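Local coordinates for siderophore periplasmic binding protein (Thermobifida fusca, PDB 5DH0) that probably binds iron-loaded siderophore, presumably fuscachelin, outside the cell membrane and passes it on for uptake, at residues E169-E174 with Q294-L299; F188-G193 with H282-S287; G208-T213 with D300-V305; I247-D252 with P259-L264. All blocks are in the same frame, centred on the assembly; numbering follows the deposited sequence.

Interaction 1: residues E169-E174 with Q294-L299; sequences EERVEE and QANIVL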
# COMPACT_ATOMS: atom_id res chain seq x y z
N GLU A 169 23.75 -5.80 11.30
CA GLU A 169 24.01 -5.44 9.91
C GLU A 169 24.18 -6.68 9.02
O GLU A 169 23.66 -6.73 7.91
CB GLU A 169 25.24 -4.55 9.82
CG GLU A 169 24.97 -3.12 10.26
CD GLU A 169 26.22 -2.38 10.67
OE1 GLU A 169 27.33 -2.93 10.48
OE2 GLU A 169 26.10 -1.23 11.15
N GLU A 170 24.88 -7.69 9.52
CA GLU A 170 25.00 -8.95 8.81
C GLU A 170 23.65 -9.62 8.57
O GLU A 170 23.35 -10.04 7.46
CB GLU A 170 25.91 -9.92 9.58
CG GLU A 170 27.39 -9.85 9.19
CD GLU A 170 28.31 -10.28 10.34
OE1 GLU A 170 27.93 -11.18 11.15
OE2 GLU A 170 29.42 -9.69 10.43
N ARG A 171 22.84 -9.71 9.62
CA ARG A 171 21.59 -10.45 9.53
C ARG A 171 20.56 -9.75 8.66
O ARG A 171 19.73 -10.41 8.02
CB ARG A 171 21.02 -10.73 10.93
CG ARG A 171 21.71 -11.86 11.70
CD ARG A 171 20.68 -12.79 12.33
NE ARG A 171 20.06 -13.62 11.31
CZ ARG A 171 18.83 -14.11 11.37
NH1 ARG A 171 18.37 -14.86 10.37
NH2 ARG A 171 18.05 -13.83 12.41
N VAL A 172 20.61 -8.42 8.61
CA VAL A 172 19.73 -7.66 7.71
C VAL A 172 20.04 -7.97 6.23
O VAL A 172 19.12 -8.21 5.43
CB VAL A 172 19.83 -6.13 7.96
CG1 VAL A 172 19.39 -5.35 6.75
CG2 VAL A 172 19.02 -5.72 9.20
N GLU A 173 21.32 -7.98 5.88
CA GLU A 173 21.76 -8.41 4.54
C GLU A 173 21.35 -9.86 4.24
O GLU A 173 20.78 -10.14 3.18
CB GLU A 173 23.28 -8.25 4.41
CG GLU A 173 23.75 -6.81 4.66
CD GLU A 173 25.24 -6.70 4.92
OE1 GLU A 173 25.98 -7.69 4.64
OE2 GLU A 173 25.67 -5.64 5.43
N GLU A 174 21.60 -10.77 5.18
CA GLU A 174 21.25 -12.17 4.98
C GLU A 174 19.76 -12.37 4.71
O GLU A 174 19.38 -12.95 3.69
CB GLU A 174 21.63 -13.03 6.19
CG GLU A 174 21.14 -14.48 6.03
CD GLU A 174 20.94 -15.21 7.35
OE1 GLU A 174 21.88 -15.25 8.17
OE2 GLU A 174 19.85 -15.80 7.56
N GLN A 294 18.55 -6.44 21.26
CA GLN A 294 17.09 -6.46 21.17
C GLN A 294 16.69 -6.39 19.70
O GLN A 294 15.83 -7.16 19.25
CB GLN A 294 16.47 -5.31 21.96
CG GLN A 294 16.43 -5.56 23.45
CD GLN A 294 15.80 -4.43 24.22
OE1 GLN A 294 15.04 -3.62 23.66
NE2 GLN A 294 16.07 -4.37 25.52
N ALA A 295 17.31 -5.48 18.96
CA ALA A 295 17.08 -5.37 17.52
C ALA A 295 17.34 -6.71 16.81
O ALA A 295 16.62 -7.07 15.87
CB ALA A 295 17.95 -4.28 16.93
N ASN A 296 18.32 -7.48 17.26
CA ASN A 296 18.54 -8.80 16.66
C ASN A 296 17.42 -9.80 16.99
O ASN A 296 17.00 -10.57 16.13
CB ASN A 296 19.90 -9.38 17.07
CG ASN A 296 21.04 -8.87 16.18
OD1 ASN A 296 20.96 -8.99 14.96
ND2 ASN A 296 22.08 -8.32 16.78
N ILE A 297 16.90 -9.77 18.21
CA ILE A 297 15.76 -10.63 18.56
C ILE A 297 14.55 -10.31 17.69
O ILE A 297 13.85 -11.21 17.24
CB ILE A 297 15.43 -10.49 20.05
CG1 ILE A 297 16.55 -11.15 20.86
CG2 ILE A 297 14.05 -11.09 20.38
CD1 ILE A 297 16.63 -10.68 22.27
N VAL A 298 14.34 -9.03 17.41
CA VAL A 298 13.28 -8.63 16.48
C VAL A 298 13.47 -9.20 15.06
O VAL A 298 12.52 -9.73 14.47
CB VAL A 298 13.17 -7.09 16.41
CG1 VAL A 298 12.24 -6.67 15.29
CG2 VAL A 298 12.68 -6.55 17.73
N LEU A 299 14.69 -9.08 14.50
CA LEU A 299 15.04 -9.73 13.23
C LEU A 299 14.75 -11.21 13.22
O LEU A 299 14.23 -11.74 12.25
CB LEU A 299 16.52 -9.54 12.91
CG LEU A 299 16.90 -8.18 12.36
CD1 LEU A 299 18.35 -8.21 11.94
CD2 LEU A 299 15.97 -7.84 11.21

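Interaction 2: residues F188-G193 with H282-S287; sequences FALVFG and HPLRYS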
# COMPACT_ATOMS: atom_id res chain seq x y z
N PHE A 188 3.47 -5.73 5.69
CA PHE A 188 3.47 -5.87 7.15
C PHE A 188 2.77 -4.73 7.88
O PHE A 188 2.60 -3.64 7.34
CB PHE A 188 4.90 -5.97 7.67
CG PHE A 188 5.59 -7.23 7.30
CD1 PHE A 188 6.18 -7.38 6.05
CD2 PHE A 188 5.63 -8.29 8.19
CE1 PHE A 188 6.79 -8.56 5.71
CE2 PHE A 188 6.25 -9.47 7.85
CZ PHE A 188 6.83 -9.60 6.60
N ALA A 189 2.39 -4.99 9.13
CA ALA A 189 1.90 -3.94 10.01
C ALA A 189 2.28 -4.27 11.43
O ALA A 189 2.19 -5.43 11.85
CB ALA A 189 0.41 -3.78 9.88
N LEU A 190 2.73 -3.26 12.16
CA LEU A 190 3.03 -3.41 13.58
C LEU A 190 2.08 -2.53 14.39
O LEU A 190 2.02 -1.31 14.22
CB LEU A 190 4.48 -3.07 13.88
CG LEU A 190 4.73 -3.02 15.39
CD1 LEU A 190 4.43 -4.37 16.04
CD2 LEU A 190 6.14 -2.55 15.70
N VAL A 191 1.32 -3.17 15.28
CA VAL A 191 0.28 -2.47 16.02
C VAL A 191 0.45 -2.65 17.52
O VAL A 191 1.07 -3.62 17.95
CB VAL A 191 -1.14 -2.97 15.62
CG1 VAL A 191 -1.38 -2.83 14.09
CG2 VAL A 191 -1.37 -4.41 16.09
N PHE A 192 -0.09 -1.70 18.29
CA PHE A 192 -0.28 -1.88 19.74
C PHE A 192 -1.55 -1.16 20.22
O PHE A 192 -2.03 -0.23 19.58
CB PHE A 192 0.96 -1.40 20.54
CG PHE A 192 1.28 0.06 20.40
CD1 PHE A 192 2.15 0.51 19.42
CD2 PHE A 192 0.73 1.01 21.28
CE1 PHE A 192 2.46 1.86 19.30
CE2 PHE A 192 1.03 2.35 21.15
CZ PHE A 192 1.89 2.78 20.17
N GLY A 193 -2.11 -1.63 21.33
CA GLY A 193 -3.34 -1.04 21.85
C GLY A 193 -3.09 0.08 22.85
O GLY A 193 -2.14 0.04 23.63
N HIS A 282 0.91 -12.25 14.67
CA HIS A 282 1.99 -12.83 15.45
C HIS A 282 2.42 -11.85 16.52
O HIS A 282 2.39 -10.65 16.31
CB HIS A 282 3.19 -13.17 14.55
CG HIS A 282 2.86 -14.11 13.44
ND1 HIS A 282 2.98 -15.48 13.56
CD2 HIS A 282 2.40 -13.88 12.18
CE1 HIS A 282 2.61 -16.05 12.43
NE2 HIS A 282 2.24 -15.11 11.58
N PRO A 283 2.83 -12.37 17.67
CA PRO A 283 3.40 -11.48 18.68
C PRO A 283 4.79 -11.00 18.26
O PRO A 283 5.43 -11.63 17.41
CB PRO A 283 3.48 -12.37 19.93
CG PRO A 283 3.56 -13.75 19.38
CD PRO A 283 2.74 -13.76 18.13
N LEU A 284 5.25 -9.88 18.84
CA LEU A 284 6.58 -9.36 18.59
C LEU A 284 7.19 -8.78 19.86
O LEU A 284 6.79 -7.73 20.32
CB LEU A 284 6.56 -8.28 17.51
CG LEU A 284 7.95 -7.75 17.16
CD1 LEU A 284 8.80 -8.82 16.50
CD2 LEU A 284 7.86 -6.50 16.30
N ARG A 285 8.17 -9.48 20.42
CA ARG A 285 8.89 -9.04 21.59
C ARG A 285 10.00 -8.03 21.26
O ARG A 285 10.53 -8.01 20.14
CB ARG A 285 9.52 -10.24 22.29
CG ARG A 285 8.53 -11.23 22.85
CD ARG A 285 9.04 -12.62 22.60
NE ARG A 285 10.38 -12.77 23.13
CZ ARG A 285 11.38 -13.35 22.47
NH1 ARG A 285 11.17 -13.84 21.25
NH2 ARG A 285 12.58 -13.43 23.04
N TYR A 286 10.37 -7.21 22.25
CA TYR A 286 11.44 -6.22 22.14
C TYR A 286 11.26 -5.31 20.94
O TYR A 286 12.24 -4.86 20.35
CB TYR A 286 12.81 -6.91 22.10
CG TYR A 286 13.13 -7.58 23.41
CD1 TYR A 286 13.35 -6.82 24.56
CD2 TYR A 286 13.19 -8.97 23.51
CE1 TYR A 286 13.63 -7.43 25.77
CE2 TYR A 286 13.47 -9.58 24.73
CZ TYR A 286 13.69 -8.81 25.85
OH TYR A 286 13.98 -9.41 27.06
N SER A 287 10.00 -5.05 20.61
CA SER A 287 9.60 -4.09 19.59
C SER A 287 10.34 -2.76 19.73
O SER A 287 10.66 -2.13 18.74
CB SER A 287 8.09 -3.84 19.68
OG SER A 287 7.68 -2.78 18.83

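Interaction 3: residues G208-T213 with D300-V305; sequences GEILHT and DQIEEV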
# COMPACT_ATOMS: atom_id res chain seq x y z
N GLY A 208 8.81 -0.90 13.66
CA GLY A 208 8.46 -0.40 12.33
C GLY A 208 9.71 0.05 11.57
O GLY A 208 9.83 -0.12 10.36
N GLU A 209 10.65 0.64 12.31
CA GLU A 209 11.89 1.10 11.74
C GLU A 209 12.76 -0.09 11.33
O GLU A 209 13.44 -0.03 10.31
CB GLU A 209 12.63 2.01 12.71
CG GLU A 209 13.68 2.86 12.03
CD GLU A 209 15.08 2.27 12.13
OE1 GLU A 209 15.22 1.16 12.71
OE2 GLU A 209 16.05 2.90 11.62
N ILE A 210 12.72 -1.17 12.10
CA ILE A 210 13.49 -2.36 11.75
C ILE A 210 12.92 -3.06 10.53
O ILE A 210 13.68 -3.47 9.65
CB ILE A 210 13.57 -3.35 12.92
CG1 ILE A 210 14.51 -2.78 13.98
CG2 ILE A 210 14.14 -4.68 12.46
CD1 ILE A 210 14.33 -3.38 15.31
N LEU A 211 11.60 -3.16 10.44
CA LEU A 211 10.98 -3.67 9.23
C LEU A 211 11.37 -2.79 8.04
O LEU A 211 11.68 -3.31 6.96
CB LEU A 211 9.46 -3.72 9.37
CG LEU A 211 8.92 -4.92 10.14
CD1 LEU A 211 7.55 -4.61 10.71
CD2 LEU A 211 8.87 -6.13 9.22
N HIS A 212 11.36 -1.48 8.23
CA HIS A 212 11.73 -0.56 7.17
C HIS A 212 13.21 -0.75 6.77
O HIS A 212 13.53 -0.89 5.60
CB HIS A 212 11.46 0.88 7.59
CG HIS A 212 11.72 1.89 6.51
ND1 HIS A 212 10.99 1.94 5.34
CD2 HIS A 212 12.62 2.90 6.44
CE1 HIS A 212 11.43 2.93 4.59
NE2 HIS A 212 12.43 3.53 5.23
N THR A 213 14.09 -0.78 7.76
CA THR A 213 15.52 -0.98 7.52
C THR A 213 15.81 -2.27 6.74
O THR A 213 16.73 -2.35 5.96
CB THR A 213 16.27 -0.99 8.86
OG1 THR A 213 16.08 0.28 9.51
CG2 THR A 213 17.75 -1.25 8.68
N ASP A 300 15.12 -11.90 14.31
CA ASP A 300 14.90 -13.34 14.39
C ASP A 300 13.41 -13.68 14.32
O ASP A 300 13.04 -14.72 13.79
CB ASP A 300 15.53 -13.92 15.67
N GLN A 301 12.56 -12.80 14.84
CA GLN A 301 11.12 -13.05 14.83
C GLN A 301 10.52 -12.76 13.46
O GLN A 301 9.60 -13.45 13.02
CB GLN A 301 10.42 -12.21 15.90
CG GLN A 301 10.69 -12.62 17.35
CD GLN A 301 10.07 -11.63 18.34
OE1 GLN A 301 8.91 -11.75 18.72
NE2 GLN A 301 10.86 -10.65 18.75
N ILE A 302 11.02 -11.74 12.79
CA ILE A 302 10.58 -11.45 11.43
C ILE A 302 11.01 -12.56 10.44
O ILE A 302 10.20 -12.99 9.62
CB ILE A 302 11.11 -10.06 10.96
CG1 ILE A 302 10.55 -8.97 11.86
CG2 ILE A 302 10.69 -9.78 9.52
CD1 ILE A 302 11.20 -7.62 11.70
N GLU A 303 12.25 -13.03 10.52
CA GLU A 303 12.68 -14.15 9.66
C GLU A 303 11.80 -15.38 9.88
O GLU A 303 11.34 -16.01 8.93
CB GLU A 303 14.16 -14.51 9.87
N GLU A 304 11.54 -15.72 11.14
CA GLU A 304 10.65 -16.83 11.46
C GLU A 304 9.28 -16.72 10.78
O GLU A 304 8.74 -17.72 10.30
CB GLU A 304 10.49 -16.94 12.98
CG GLU A 304 9.77 -18.19 13.46
CD GLU A 304 10.64 -19.46 13.40
OE1 GLU A 304 11.76 -19.42 12.84
OE2 GLU A 304 10.19 -20.50 13.94
N VAL A 305 8.72 -15.51 10.71
CA VAL A 305 7.46 -15.31 10.01
C VAL A 305 7.60 -15.51 8.50
O VAL A 305 6.78 -16.17 7.86
CB VAL A 305 6.87 -13.91 10.27
CG1 VAL A 305 5.79 -13.57 9.24
CG2 VAL A 305 6.30 -13.84 11.67

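Interaction 4: residues I247-D252 with P259-L264; sequences IFYETD and PFTEAL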
# COMPACT_ATOMS: atom_id res chain seq x y z
N ILE A 247 0.33 -9.27 10.34
CA ILE A 247 0.19 -8.29 11.40
C ILE A 247 0.98 -8.74 12.62
O ILE A 247 0.79 -9.85 13.10
CB ILE A 247 -1.28 -8.08 11.76
CG1 ILE A 247 -2.02 -7.43 10.60
CG2 ILE A 247 -1.40 -7.23 13.01
CD1 ILE A 247 -3.50 -7.12 10.93
N PHE A 248 1.87 -7.87 13.09
CA PHE A 248 2.54 -8.04 14.37
C PHE A 248 1.85 -7.19 15.45
O PHE A 248 1.42 -6.06 15.18
CB PHE A 248 4.00 -7.63 14.29
CG PHE A 248 4.89 -8.62 13.61
CD1 PHE A 248 5.31 -9.76 14.27
CD2 PHE A 248 5.35 -8.38 12.32
CE1 PHE A 248 6.16 -10.68 13.64
CE2 PHE A 248 6.21 -9.27 11.69
CZ PHE A 248 6.61 -10.42 12.34
N TYR A 249 1.76 -7.72 16.66
CA TYR A 249 1.32 -6.92 17.80
C TYR A 249 2.40 -6.94 18.87
O TYR A 249 2.96 -7.98 19.19
CB TYR A 249 -0.05 -7.40 18.36
CG TYR A 249 -0.11 -8.87 18.78
CD1 TYR A 249 -0.50 -9.87 17.89
CD2 TYR A 249 0.22 -9.25 20.07
CE1 TYR A 249 -0.54 -11.20 18.28
CE2 TYR A 249 0.18 -10.57 20.45
CZ TYR A 249 -0.20 -11.54 19.56
OH TYR A 249 -0.24 -12.85 19.96
N GLU A 250 2.70 -5.79 19.44
CA GLU A 250 3.66 -5.71 20.54
C GLU A 250 3.25 -6.54 21.77
O GLU A 250 2.08 -6.58 22.15
CB GLU A 250 3.86 -4.24 20.93
CG GLU A 250 4.47 -3.43 19.77
CD GLU A 250 4.84 -2.01 20.16
OE1 GLU A 250 4.36 -1.55 21.23
OE2 GLU A 250 5.62 -1.35 19.39
N THR A 251 4.23 -7.21 22.36
CA THR A 251 4.02 -7.94 23.62
C THR A 251 5.18 -7.68 24.54
O THR A 251 6.12 -6.98 24.16
CB THR A 251 3.92 -9.46 23.41
OG1 THR A 251 5.15 -9.96 22.86
CG2 THR A 251 2.76 -9.82 22.49
N ASP A 252 5.14 -8.25 25.75
CA ASP A 252 6.28 -8.15 26.65
C ASP A 252 7.24 -9.29 26.38
O ASP A 252 6.97 -10.11 25.51
CB ASP A 252 5.84 -8.14 28.13
CG ASP A 252 5.26 -9.48 28.61
OD1 ASP A 252 5.21 -10.48 27.85
OD2 ASP A 252 4.82 -9.52 29.78
N PRO A 259 -3.02 -5.52 28.30
CA PRO A 259 -4.48 -5.51 28.28
C PRO A 259 -5.10 -4.71 27.14
O PRO A 259 -6.11 -5.15 26.57
CB PRO A 259 -4.83 -4.89 29.63
CG PRO A 259 -3.73 -5.37 30.51
CD PRO A 259 -2.50 -5.31 29.67
N PHE A 260 -4.52 -3.56 26.79
CA PHE A 260 -5.06 -2.74 25.71
C PHE A 260 -4.87 -3.41 24.35
O PHE A 260 -5.66 -3.21 23.42
CB PHE A 260 -4.42 -1.34 25.69
CG PHE A 260 -4.55 -0.60 26.98
CD1 PHE A 260 -5.77 -0.05 27.36
CD2 PHE A 260 -3.46 -0.44 27.81
CE1 PHE A 260 -5.90 0.63 28.56
CE2 PHE A 260 -3.57 0.24 29.02
CZ PHE A 260 -4.79 0.78 29.39
N THR A 261 -3.82 -4.22 24.24
CA THR A 261 -3.58 -4.90 22.97
C THR A 261 -4.51 -6.09 22.86
O THR A 261 -5.07 -6.35 21.79
CB THR A 261 -2.11 -5.35 22.81
OG1 THR A 261 -1.26 -4.20 22.79
CG2 THR A 261 -1.94 -6.13 21.52
N GLU A 262 -4.67 -6.81 23.97
CA GLU A 262 -5.70 -7.85 24.07
C GLU A 262 -7.07 -7.32 23.65
O GLU A 262 -7.78 -7.99 22.90
CB GLU A 262 -5.75 -8.44 25.48
CG GLU A 262 -4.74 -9.56 25.65
CD GLU A 262 -4.66 -10.15 27.06
OE1 GLU A 262 -5.13 -9.52 28.03
OE2 GLU A 262 -4.12 -11.28 27.17
N ALA A 263 -7.43 -6.12 24.10
CA ALA A 263 -8.76 -5.58 23.76
C ALA A 263 -8.87 -5.30 22.26
O ALA A 263 -9.96 -5.38 21.68
CB ALA A 263 -9.07 -4.31 24.58
N LEU A 264 -7.76 -4.95 21.62
CA LEU A 264 -7.74 -4.79 20.17
C LEU A 264 -7.99 -6.14 19.50
O LEU A 264 -8.80 -6.24 18.59
CB LEU A 264 -6.40 -4.20 19.69
CG LEU A 264 -6.23 -4.15 18.17
CD1 LEU A 264 -7.32 -3.33 17.50
CD2 LEU A 264 -4.87 -3.60 17.83
O HOH W 1 1.11 -4.99 24.22

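Interaction 1: residues E169-E174 with Q294-L299
Leu299 points its side chain across the gap between two helices and sets the methyl CD1 between two residues of the other one. CD1 lies 3.8 Å from CB of Arg171 and 3.8 Å from CG2 of Val172, so one leucine methyl rests against the base of Arg171 and a branch methyl of Val172. Val172 meets it at about a right angle, branch against branch. Its CG1 is anti to the backbone N (chi1 157°), which places CG2 beside that N and against the leucine.

Arginine suits its place because its parts serve different ends. The CB is apolar and joins the leucine, while the chain, bent at chi2 and chi3, carries the guanidinium obliquely past the backbone carbonyl carbon of Leu299. One helical turn along, Glu174 approaches the edge of that group in its plane. NH1 of Arg171 makes a salt bridge with OE2 of Glu174 at 3.3 Å, long and weak but nearly straight. Asn296 is more distant, its OD1 lying 4.4 Å from CB of Arg171, and its amide ND2 is spent on Glu164, nearer the N-terminus of the helix that carries Arg171. Phe168 of that helix and Ile210 of helix 206-213 also pack on Leu299.

The short segments run nearly parallel, at 17°, with axes 10.4 Å apart at closest, a wide spacing spanned mainly by the reach of Leu299. The long helix 158-178 follows the first lobe's sheet and leads into the second, as the single connecting helix does in class III, siderophore- and vitamin B12-binding periplasmic proteins; here the C-terminal helix 292-307 packs along it.

Interaction 2: residues F188-G193 with H282-S287
The mixed sheet of the second lobe, part of the two-lobed fold of siderophore-binding periplasmic proteins, supplies this buried contact. Strands 187-193 and 281-284 are not neighbours in it: each pairs in parallel with strand 246-250, which runs between them. Their meeting is therefore made by side chains that reach over the middle strand on one face of the sheet. At the nearest point, CA of Leu190 and CA of Leu284 are 8.6 Å apart.

Leu190 does most of the work, and it uses both of its methyls. CD1 touches CD2 of Leu284 at 4.0 Å, the two side chains crossing at about a right angle so that a single branch of each meets the other. In both residues CG is anti to the backbone N (chi1 171° in Leu190, -177° in Leu284), which extends the branched ends away from their strands toward each other. Leucine suits these places because a long, forked, apolar chain can span the width of a strand. Phe248 of the intervening strand, on the same face, packs against both of them, and Leu284 also rests on Gln301 of helix 292-307.

Beyond the strand the chain turns, and Ser287 comes back toward the sheet. Its small side chain can sit close to a leucine without crowding it, and its buried hydroxyl is satisfied by the carboxylate oxygen OE2 of Glu250, on the middle strand. With that bond fixing its position, OG of Ser287 lies 3.5 Å from CD2 of Leu190, a polar atom lodged beside a methyl.

Interaction 3: residues G208-T213 with D300-V305
Ile302 projects from the C-terminal helix toward helix 206-213 and meets Leu211 and Ile210 along its length. CB is where the side chain forks. The short branch, CG2, is anti to the backbone N and reaches CD2 of Leu211 at 4.1 Å. The longer branch runs through CG1, anti to the carbonyl carbon (chi1 -62°), and extends at chi2 so that the terminal methyl is thrust farthest from its own helix. That tip, CD1, makes the closest approach, 3.7 Å from CD2 of Leu211, and lies 3.9 Å from CG of the same leucine. The same methyl also reaches CG2 of Ile210 at 4.2 Å.

The two partners differ in how they arrive. Ile210 points at the facing helix from its first bond, whereas Leu211 starts off to one side and brings its forked end round to meet the isoleucine at a slant. Leu214, just past helix 206-213, adds another apolar neighbour to Ile302.

Thr213 and Glu209 of helix 206-213 use their polar groups away from this contact. OG1 of Thr213 donates to the backbone O of Glu209 at 2.8 Å from above the carbonyl plane, while the amide N of Thr213 reaches that same oxygen from the opposite face; the carboxylate of Glu209 forms a salt bridge with Arg145. Between residues 208-213 and 300-305 the meeting atoms are all aliphatic carbons, so the contact depends on shape and on exclusion of water rather than on directed bonds.

Interaction 4: residues I247-D252 with P259-L264
Thr261 turns its methyl onto strand 246-250 and its hydroxyl toward the backbone O of Glu250. CG2 lies 3.9 Å from CB of Tyr249 and 4.1 Å from CD2 of its ring, approaching the ring obliquely; it is also 4.1 Å from the backbone O of Glu250. Tyr249 holds CG between its backbone N and carbonyl carbon (chi1 57°), which folds the ring back over the strand and sets its CD2 beside the threonine methyl. Threonine suits the spot because it offers both an apolar and a polar arm.

The polar arm is linked to the strand through a water. This water donates to O of Glu250 at 2.8 Å and is hydrogen-bonded to OG1 of Thr261 at 2.9 Å. That hydroxyl is also bonded to the backbone N of Gly193, at the end of strand 187-193, so it ties the helix to two strands.

Farther out, Asp258 OD1 accepts from the amide N of Thr261 in the first turn of helix 259-265. On the strand side, Pro283 and Val281 of the next strand pack on Tyr249, and the polar end of Glu250 goes to Ser287. The helix lies on the crossover from strand 246-250 to its parallel neighbour 281-284, a beta-alpha-beta connection. The contact combines one seated methyl with a hydroxyl bonded to Gly193 directly and to Glu250 through water, which would limit both the spacing and the rotation of the helix's first turn.

How the interactions relate
All four interactions lie in or beside the second lobe, but at different depths. Interactions 2 and 3 are buried throughout, whereas interactions 1 and 4 are only partly so, and there arginine, glutamate and a water enter the chemistry. Helix 292-307 serves interactions 1 and 3 with successive turns, and Ile210 of interaction 3 also touches Val298, from the 294-299 segment of interaction 1. Interactions 2 and 4 share the sheet, joined by the backbone pairing of Ala189 with Phe248. Phe248 reaches Val305 as well, linking sheet to helix, and the amide of Arg285 bonds to Gln301. Interaction 1, by contrast, stands about 23 Å from interaction 4, centre to centre.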